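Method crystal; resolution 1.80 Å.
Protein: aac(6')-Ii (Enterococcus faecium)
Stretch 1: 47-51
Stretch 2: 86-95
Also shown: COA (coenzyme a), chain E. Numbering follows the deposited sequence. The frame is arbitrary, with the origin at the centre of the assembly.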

# COMPACT_ATOMS: atom_id res chain seq x y z
N ALA A 47 10.28 -7.19 -13.77
CA ALA A 47 11.65 -7.04 -13.29
C ALA A 47 12.53 -6.54 -14.44
O ALA A 47 12.76 -7.26 -15.41
CB ALA A 47 12.17 -8.38 -12.78
N VAL A 48 13.01 -5.31 -14.30
CA VAL A 48 13.84 -4.69 -15.33
C VAL A 48 15.22 -4.37 -14.78
O VAL A 48 15.36 -3.82 -13.68
CB VAL A 48 13.18 -3.40 -15.85
CG1 VAL A 48 14.07 -2.72 -16.87
CG2 VAL A 48 11.82 -3.74 -16.46
N ALA A 49 16.25 -4.70 -15.55
CA ALA A 49 17.62 -4.44 -15.11
C ALA A 49 18.38 -3.48 -16.00
O ALA A 49 18.06 -3.29 -17.17
CB ALA A 49 18.37 -5.75 -15.01
N ALA A 50 19.39 -2.86 -15.40
CA ALA A 50 20.27 -1.93 -16.08
C ALA A 50 21.63 -2.60 -15.99
O ALA A 50 22.15 -2.79 -14.89
CB ALA A 50 20.28 -0.59 -15.37
N VAL A 51 22.18 -3.00 -17.13
CA VAL A 51 23.47 -3.68 -17.13
C VAL A 51 24.51 -2.99 -18.00
O VAL A 51 24.25 -2.64 -19.15
CB VAL A 51 23.32 -5.14 -17.61
CG1 VAL A 51 24.68 -5.83 -17.59
CG2 VAL A 51 22.34 -5.87 -16.71
N1A COA E . 16.52 14.63 -5.32
C2A COA E . 16.17 15.50 -6.29
N3A COA E . 16.25 15.32 -7.63
C4A COA E . 16.76 14.08 -7.94
C5A COA E . 17.16 13.10 -7.06
C6A COA E . 17.02 13.40 -5.67
N6A COA E . 17.38 12.54 -4.72
N7A COA E . 17.62 11.99 -7.75
C8A COA E . 17.50 12.32 -9.00
N9A COA E . 16.99 13.58 -9.20
C1B COA E . 16.72 14.28 -10.47
C2B COA E . 18.00 14.59 -11.26
O2B COA E . 18.52 15.85 -10.82
C3B COA E . 17.55 14.71 -12.71
O3B COA E . 16.93 16.00 -12.88
P3B COA E . 17.38 17.00 -14.06
O7A COA E . 18.82 17.22 -13.82
O8A COA E . 16.52 18.19 -13.85
O9A COA E . 17.07 16.25 -15.31
C4B COA E . 16.46 13.64 -12.78
O4B COA E . 16.00 13.51 -11.43
C5B COA E . 16.90 12.29 -13.36
O5B COA E . 17.80 11.63 -12.46
P1A COA E . 18.52 10.23 -12.83
O1A COA E . 19.93 10.51 -13.15
O2A COA E . 17.67 9.49 -13.78
O3A COA E . 18.44 9.49 -11.41
P2A COA E . 19.39 8.31 -10.86
O4A COA E . 20.40 8.91 -9.95
O5A COA E . 19.82 7.44 -11.96
O6A COA E . 18.35 7.48 -9.96
CBP COA E . 17.36 7.34 -7.74
CCP COA E . 17.50 8.16 -9.02
CDP COA E . 16.53 8.15 -6.74
CEP COA E . 16.64 6.00 -8.07
CAP COA E . 18.82 7.06 -7.17
OAP COA E . 19.49 8.28 -6.81
C9P COA E . 18.84 6.03 -6.03
O9P COA E . 19.19 4.86 -6.25
N8P COA E . 18.47 6.48 -4.82
C7P COA E . 18.41 5.68 -3.60
C6P COA E . 17.19 4.75 -3.56
C5P COA E . 15.91 5.45 -3.15
O5P COA E . 15.87 6.14 -2.13
N4P COA E . 14.85 5.26 -3.95
C3P COA E . 13.52 5.83 -3.75
C2P COA E . 12.43 4.77 -3.75
S1P COA E . 11.24 4.96 -2.41
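Stretch 2 (86-95) QIGTRLVNYL

Stretch 2 begins with Gln86 at the N-cap position and then runs as a regular helix from Ile87 to Leu95, its backbone bonded i to i+4, as in Leu91 N to Ile87 O at 3.0 Å. It packs across strand 47-51 in a nearly antiparallel sense: the N-to-C directions differ by 150°, and the axes approach to 8.9 Å. No hydrogen bond joins the two stretches, so the fit rests on apolar shape.

Strand alternation turns Val48 and Ala50 toward the helix and Ala47 and Ala49 away. Val48 is the larger bump. Both its methyls rest against the Tyr94 ring, Val48 CG1 and CG2 each 3.5 Å from Tyr94 CD1, and CG1 also lies 4.0 Å from Leu91 CD2, so the branched side chain fills the gap between two residues nearly a turn apart. Ala50, with a single methyl, leaves a shallow place that helix side chains can fill: its CB lies 3.9 Å from Ile87 CG2 and 3.9 Å from Leu91 CD2. Leu91 leaves its backbone sideways, but its length brings CD2 in between Val48 and Ala50, where it also lies 4.0 Å from Ala49 C.

Gly88 faces coenzyme A instead. Its N donates to COA O5A at 2.8 Å, and a CB there would clash with COA O6A, at 2.4 Å from its ideal position.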

# COMPACT_ATOMS: atom_id res chain seq x y z
N GLN A 86 20.94 9.39 -15.58
CA GLN A 86 19.75 8.87 -16.24
C GLN A 86 19.42 7.38 -16.12
O GLN A 86 18.48 6.91 -16.75
CB GLN A 86 19.79 9.23 -17.73
CG GLN A 86 19.91 10.71 -18.01
CD GLN A 86 18.70 11.49 -17.52
OE1 GLN A 86 17.58 11.25 -17.97
NE2 GLN A 86 18.93 12.42 -16.60
N ILE A 87 20.18 6.64 -15.32
CA ILE A 87 19.89 5.21 -15.17
C ILE A 87 18.49 5.05 -14.56
O ILE A 87 17.69 4.25 -15.03
CB ILE A 87 20.94 4.52 -14.27
CG1 ILE A 87 22.31 4.54 -14.96
CG2 ILE A 87 20.51 3.08 -14.00
CD1 ILE A 87 23.45 4.03 -14.09
N GLY A 88 18.21 5.82 -13.52
CA GLY A 88 16.91 5.74 -12.88
C GLY A 88 15.78 6.12 -13.83
O GLY A 88 14.73 5.48 -13.85
N THR A 89 15.99 7.18 -14.61
CA THR A 89 14.98 7.64 -15.54
C THR A 89 14.68 6.55 -16.57
O THR A 89 13.52 6.23 -16.84
CB THR A 89 15.45 8.90 -16.29
OG1 THR A 89 15.63 9.97 -15.36
CG2 THR A 89 14.41 9.32 -17.34
N ARG A 90 15.74 5.98 -17.13
CA ARG A 90 15.58 4.93 -18.12
C ARG A 90 14.87 3.70 -17.54
O ARG A 90 14.08 3.06 -18.23
CB ARG A 90 16.95 4.58 -18.70
CG ARG A 90 17.59 5.80 -19.37
CD ARG A 90 19.04 5.55 -19.71
NE ARG A 90 19.18 4.50 -20.71
CZ ARG A 90 20.35 4.00 -21.10
NH1 ARG A 90 21.47 4.46 -20.57
NH2 ARG A 90 20.38 3.04 -22.02
N LEU A 91 15.15 3.39 -16.28
CA LEU A 91 14.50 2.24 -15.64
C LEU A 91 13.01 2.51 -15.44
O LEU A 91 12.17 1.65 -15.70
CB LEU A 91 15.14 1.93 -14.28
CG LEU A 91 16.52 1.27 -14.29
CD1 LEU A 91 17.05 1.15 -12.86
CD2 LEU A 91 16.42 -0.10 -14.94
N VAL A 92 12.68 3.71 -14.97
CA VAL A 92 11.28 4.04 -14.74
C VAL A 92 10.50 4.05 -16.05
O VAL A 92 9.41 3.50 -16.13
CB VAL A 92 11.15 5.40 -14.04
CG1 VAL A 92 9.69 5.85 -14.02
CG2 VAL A 92 11.69 5.28 -12.62
N ASN A 93 11.07 4.66 -17.09
CA ASN A 93 10.39 4.71 -18.38
C ASN A 93 10.19 3.32 -18.96
O ASN A 93 9.17 3.04 -19.59
CB ASN A 93 11.17 5.60 -19.36
CG ASN A 93 11.08 7.07 -18.99
OD1 ASN A 93 10.03 7.56 -18.59
ND2 ASN A 93 12.19 7.78 -19.15
N TYR A 94 11.16 2.43 -18.76
CA TYR A 94 11.04 1.07 -19.28
C TYR A 94 9.96 0.34 -18.48
O TYR A 94 9.16 -0.41 -19.04
CB TYR A 94 12.38 0.33 -19.17
CG TYR A 94 12.46 -0.94 -19.98
CD1 TYR A 94 11.85 -2.12 -19.54
CD2 TYR A 94 13.14 -0.97 -21.20
CE1 TYR A 94 11.92 -3.29 -20.29
CE2 TYR A 94 13.21 -2.13 -21.96
CZ TYR A 94 12.60 -3.29 -21.50
OH TYR A 94 12.68 -4.45 -22.24
N LEU A 95 9.94 0.56 -17.18
CA LEU A 95 8.92 -0.08 -16.35
C LEU A 95 7.54 0.35 -16.83
O LEU A 95 6.64 -0.48 -16.99
CB LEU A 95 9.10 0.33 -14.88
CG LEU A 95 7.99 -0.15 -13.94
CD1 LEU A 95 8.01 -1.67 -13.83
CD2 LEU A 95 8.17 0.48 -12.58